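Local atomic coordinates of 23S rRNA-specific endonuclease VapC20 (PDB entry 5WZ4), a protein that cleaves 23S rRNA in the sarcin-ricin loop as the magnesium-dependent PIN-domain toxin of a type II toxin-antitoxin system. Residues A[16-21]-A[126-131]. The protein carries 1 engineered substitution. Numbering follows the deposited sequence.
Sequences FVATSF and AYAFDG. Engineered in segment 16-21: Ala-18 (natural residue Asp).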
ATOM      1  N   PHE A  16      17.301  -3.251   4.574  1.00  7.95           N
ATOM      2  CA  PHE A  16      15.873  -3.277   4.293  1.00 11.07           C
ATOM      3  C   PHE A  16      15.661  -2.717   2.892  1.00  9.70           C
ATOM      4  O   PHE A  16      16.189  -1.657   2.560  1.00  9.27           O
ATOM      5  CB  PHE A  16      15.084  -2.472   5.331  1.00 11.10           C
ATOM      6  CG  PHE A  16      13.595  -2.465   5.092  1.00  8.02           C
ATOM      7  CD1 PHE A  16      13.019  -1.546   4.231  1.00 11.24           C
ATOM      8  CD2 PHE A  16      12.776  -3.383   5.730  1.00  5.26           C
ATOM      9  CE1 PHE A  16      11.654  -1.543   4.006  1.00  8.55           C
ATOM     10  CE2 PHE A  16      11.410  -3.386   5.514  1.00  8.55           C
ATOM     11  CZ  PHE A  16      10.849  -2.462   4.652  1.00  8.69           C
ATOM     12  N   VAL A  17      14.894  -3.425   2.069  1.00  9.06           N
ATOM     13  CA  VAL A  17      14.716  -3.018   0.679  1.00  7.93           C
ATOM     14  C   VAL A  17      13.373  -2.324   0.464  1.00  9.03           C
ATOM     15  O   VAL A  17      12.321  -2.882   0.770  1.00  7.21           O
ATOM     16  CB  VAL A  17      14.823  -4.218  -0.279  1.00  9.60           C
ATOM     17  CG1 VAL A  17      14.838  -3.738  -1.720  1.00  6.59           C
ATOM     18  CG2 VAL A  17      16.076  -5.029   0.022  1.00  8.80           C
ATOM     19  N   ALA A  18      13.420  -1.107  -0.072  1.00  8.00           N
ATOM     20  CA  ALA A  18      12.219  -0.319  -0.328  1.00  6.82           C
ATOM     21  C   ALA A  18      11.727  -0.486  -1.764  1.00  8.92           C
ATOM     22  O   ALA A  18      12.432  -1.034  -2.611  1.00 10.21           O
ATOM     23  CB  ALA A  18      12.484   1.151  -0.035  1.00  8.05           C
ATOM     24  N   THR A  19      10.521   0.005  -2.032  1.00  8.47           N
ATOM     25  CA  THR A  19       9.927  -0.099  -3.361  1.00  8.05           C
ATOM     26  C   THR A  19      10.771   0.584  -4.429  1.00 11.08           C
ATOM     27  O   THR A  19      10.898   0.075  -5.542  1.00 13.23           O
ATOM     28  CB  THR A  19       8.514   0.504  -3.386  1.00 12.58           C
ATOM     29  OG1 THR A  19       7.677  -0.214  -2.472  1.00 21.54           O
ATOM     30  CG2 THR A  19       7.915   0.426  -4.781  1.00 13.17           C
ATOM     31  N   SER A  20      11.351   1.732  -4.091  1.00  7.82           N
ATOM     32  CA  SER A  20      12.157   2.478  -5.054  1.00 10.24           C
ATOM     33  C   SER A  20      13.305   1.626  -5.582  1.00 14.31           C
ATOM     34  O   SER A  20      13.697   1.749  -6.745  1.00 10.98           O
ATOM     35  CB  SER A  20      12.695   3.768  -4.429  1.00  8.13           C
ATOM     36  OG  SER A  20      13.470   3.503  -3.276  1.00 10.33           O
ATOM     37  N   PHE A  21      13.833   0.750  -4.732  1.00  8.86           N
ATOM     38  CA  PHE A  21      14.886  -0.161  -5.162  1.00 11.63           C
ATOM     39  C   PHE A  21      14.320  -1.325  -5.974  1.00 12.49           C
ATOM     40  O   PHE A  21      14.792  -1.591  -7.081  1.00  7.14           O
ATOM     41  CB  PHE A  21      15.680  -0.701  -3.973  1.00 12.45           C
ATOM     42  CG  PHE A  21      16.883  -1.505  -4.380  1.00 12.25           C
ATOM     43  CD1 PHE A  21      16.788  -2.874  -4.567  1.00 10.31           C
ATOM     44  CD2 PHE A  21      18.101  -0.884  -4.603  1.00 12.07           C
ATOM     45  CE1 PHE A  21      17.884  -3.610  -4.961  1.00 13.66           C
ATOM     46  CE2 PHE A  21      19.203  -1.617  -4.994  1.00 14.87           C
ATOM     47  CZ  PHE A  21      19.093  -2.984  -5.175  1.00 12.31           C
ATOM     48  N   ALA A 126      19.272   0.977   4.255  1.00 12.93           N
ATOM     49  CA  ALA A 126      18.166   0.710   3.355  1.00  9.80           C
ATOM     50  C   ALA A 126      18.641   0.672   1.911  1.00 12.32           C
ATOM     51  O   ALA A 126      19.470   1.483   1.494  1.00 12.55           O
ATOM     52  CB  ALA A 126      17.074   1.762   3.524  1.00 12.07           C
ATOM     53  N   TYR A 127      18.125  -0.287   1.152  1.00  8.57           N
ATOM     54  CA  TYR A 127      18.256  -0.243  -0.294  1.00  9.38           C
ATOM     55  C   TYR A 127      17.086   0.562  -0.827  1.00  9.79           C
ATOM     56  O   TYR A 127      15.951   0.082  -0.868  1.00  9.61           O
ATOM     57  CB  TYR A 127      18.297  -1.646  -0.898  1.00  9.28           C
ATOM     58  CG  TYR A 127      19.704  -2.185  -1.031  1.00 14.66           C
ATOM     59  CD1 TYR A 127      20.723  -1.715  -0.216  1.00 12.25           C
ATOM     60  CD2 TYR A 127      20.016  -3.144  -1.983  1.00 16.48           C
ATOM     61  CE1 TYR A 127      22.013  -2.193  -0.337  1.00 14.12           C
ATOM     62  CE2 TYR A 127      21.304  -3.627  -2.115  1.00 15.62           C
ATOM     63  CZ  TYR A 127      22.298  -3.149  -1.286  1.00 16.80           C
ATOM     64  OH  TYR A 127      23.583  -3.624  -1.408  1.00 18.15           O
ATOM     65  N   ALA A 128      17.369   1.804  -1.203  1.00 10.65           N
ATOM     66  CA  ALA A 128      16.336   2.755  -1.580  1.00 11.58           C
ATOM     67  C   ALA A 128      16.949   3.939  -2.307  1.00 13.30           C
ATOM     68  O   ALA A 128      18.143   4.201  -2.178  1.00 12.98           O
ATOM     69  CB  ALA A 128      15.572   3.230  -0.352  1.00  9.16           C
ATOM     70  N   PHE A 129      16.123   4.645  -3.070  1.00 12.38           N
ATOM     71  CA  PHE A 129      16.553   5.844  -3.776  1.00 11.74           C
ATOM     72  C   PHE A 129      15.664   7.025  -3.399  1.00 14.04           C
ATOM     73  O   PHE A 129      14.637   6.845  -2.741  1.00 15.31           O
ATOM     74  CB  PHE A 129      16.512   5.625  -5.290  1.00 10.19           C
ATOM     75  CG  PHE A 129      17.375   4.491  -5.770  1.00 14.44           C
ATOM     76  CD1 PHE A 129      18.751   4.634  -5.847  1.00 14.41           C
ATOM     77  CD2 PHE A 129      16.807   3.287  -6.161  1.00 15.56           C
ATOM     78  CE1 PHE A 129      19.546   3.593  -6.291  1.00 14.07           C
ATOM     79  CE2 PHE A 129      17.596   2.244  -6.608  1.00 17.77           C
ATOM     80  CZ  PHE A 129      18.970   2.396  -6.673  1.00 16.51           C
ATOM     81  N   ASP A 130      16.094   8.220  -3.804  1.00 18.57           N
ATOM     82  CA  ASP A 130      15.302   9.459  -3.764  1.00 21.36           C
ATOM     83  C   ASP A 130      15.198  10.138  -2.391  1.00 20.88           C
ATOM     84  O   ASP A 130      14.445  11.098  -2.233  1.00 20.12           O
ATOM     85  CB  ASP A 130      13.897   9.206  -4.319  1.00 27.41           C
ATOM     86  CG  ASP A 130      13.926   8.649  -5.730  1.00 28.92           C
ATOM     87  OD1 ASP A 130      14.792   9.081  -6.521  1.00 29.09           O
ATOM     88  OD2 ASP A 130      13.090   7.778  -6.045  1.00 28.36           O
ATOM     89  N   GLY A 131      15.952   9.650  -1.413  1.00 12.79           N
ATOM     90  CA  GLY A 131      16.257  10.438  -0.228  1.00 15.08           C
ATOM     91  C   GLY A 131      15.294  10.477   0.948  1.00 12.94           C
ATOM     92  O   GLY A 131      15.584  11.133   1.946  1.00 10.62           O
TER
HETATM   93  O   HOH W   1      12.570   5.251  -1.362  1.00 40.00           O
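Phe-21 swings CG away from its own backbone N (chi1 -173°), which lays its ring alongside Tyr-127, while Ser-20 tucks OG between its backbone N and carbonyl carbon (chi1 58°) and so presents it to Phe-129. Tyr-127 CB makes a CH-pi contact over the face of the Phe-21 ring, 3.9 Å from its centroid. Beyond it the two rings meet obliquely, planes at 46°, with Tyr-127 CD2 above the rim of that face and 3.3 Å from Phe-21 CZ. Phe-129 completes the aromatic cluster: its ring is nearly parallel to that of Phe-21 but slid aside, touching through CE2 to Phe-21 CD2 at 3.7 Å. Ser-20 OG accepts a nearly straight bond from Phe-129 N (2.9 Å), and a water that donates to Phe-129 O also bonds to this hydroxyl, so Ser-20 OG holds Phe-129 N directly and its O through the water. Before this, the two segments pair as parallel strands: Tyr-127 N donates to Phe-16 O, and Ala-18 N to Tyr-127 O at 2.9 Å. Ala-18, engineered from Asp at a predicted magnesium site with Asp-111, occupies the N-cap position of helix 19-25 and packs its CB on that of Ala-128. Strands 15-17 and 125-127 are neighbours inside the parallel PIN-domain sheet, with 15-17 at its centre; helix 33-41 packs on Phe-21 and takes the Tyr-127 hydroxyl at Leu-39 O, while helix 109-121 packs against Phe-16 and Ala-126.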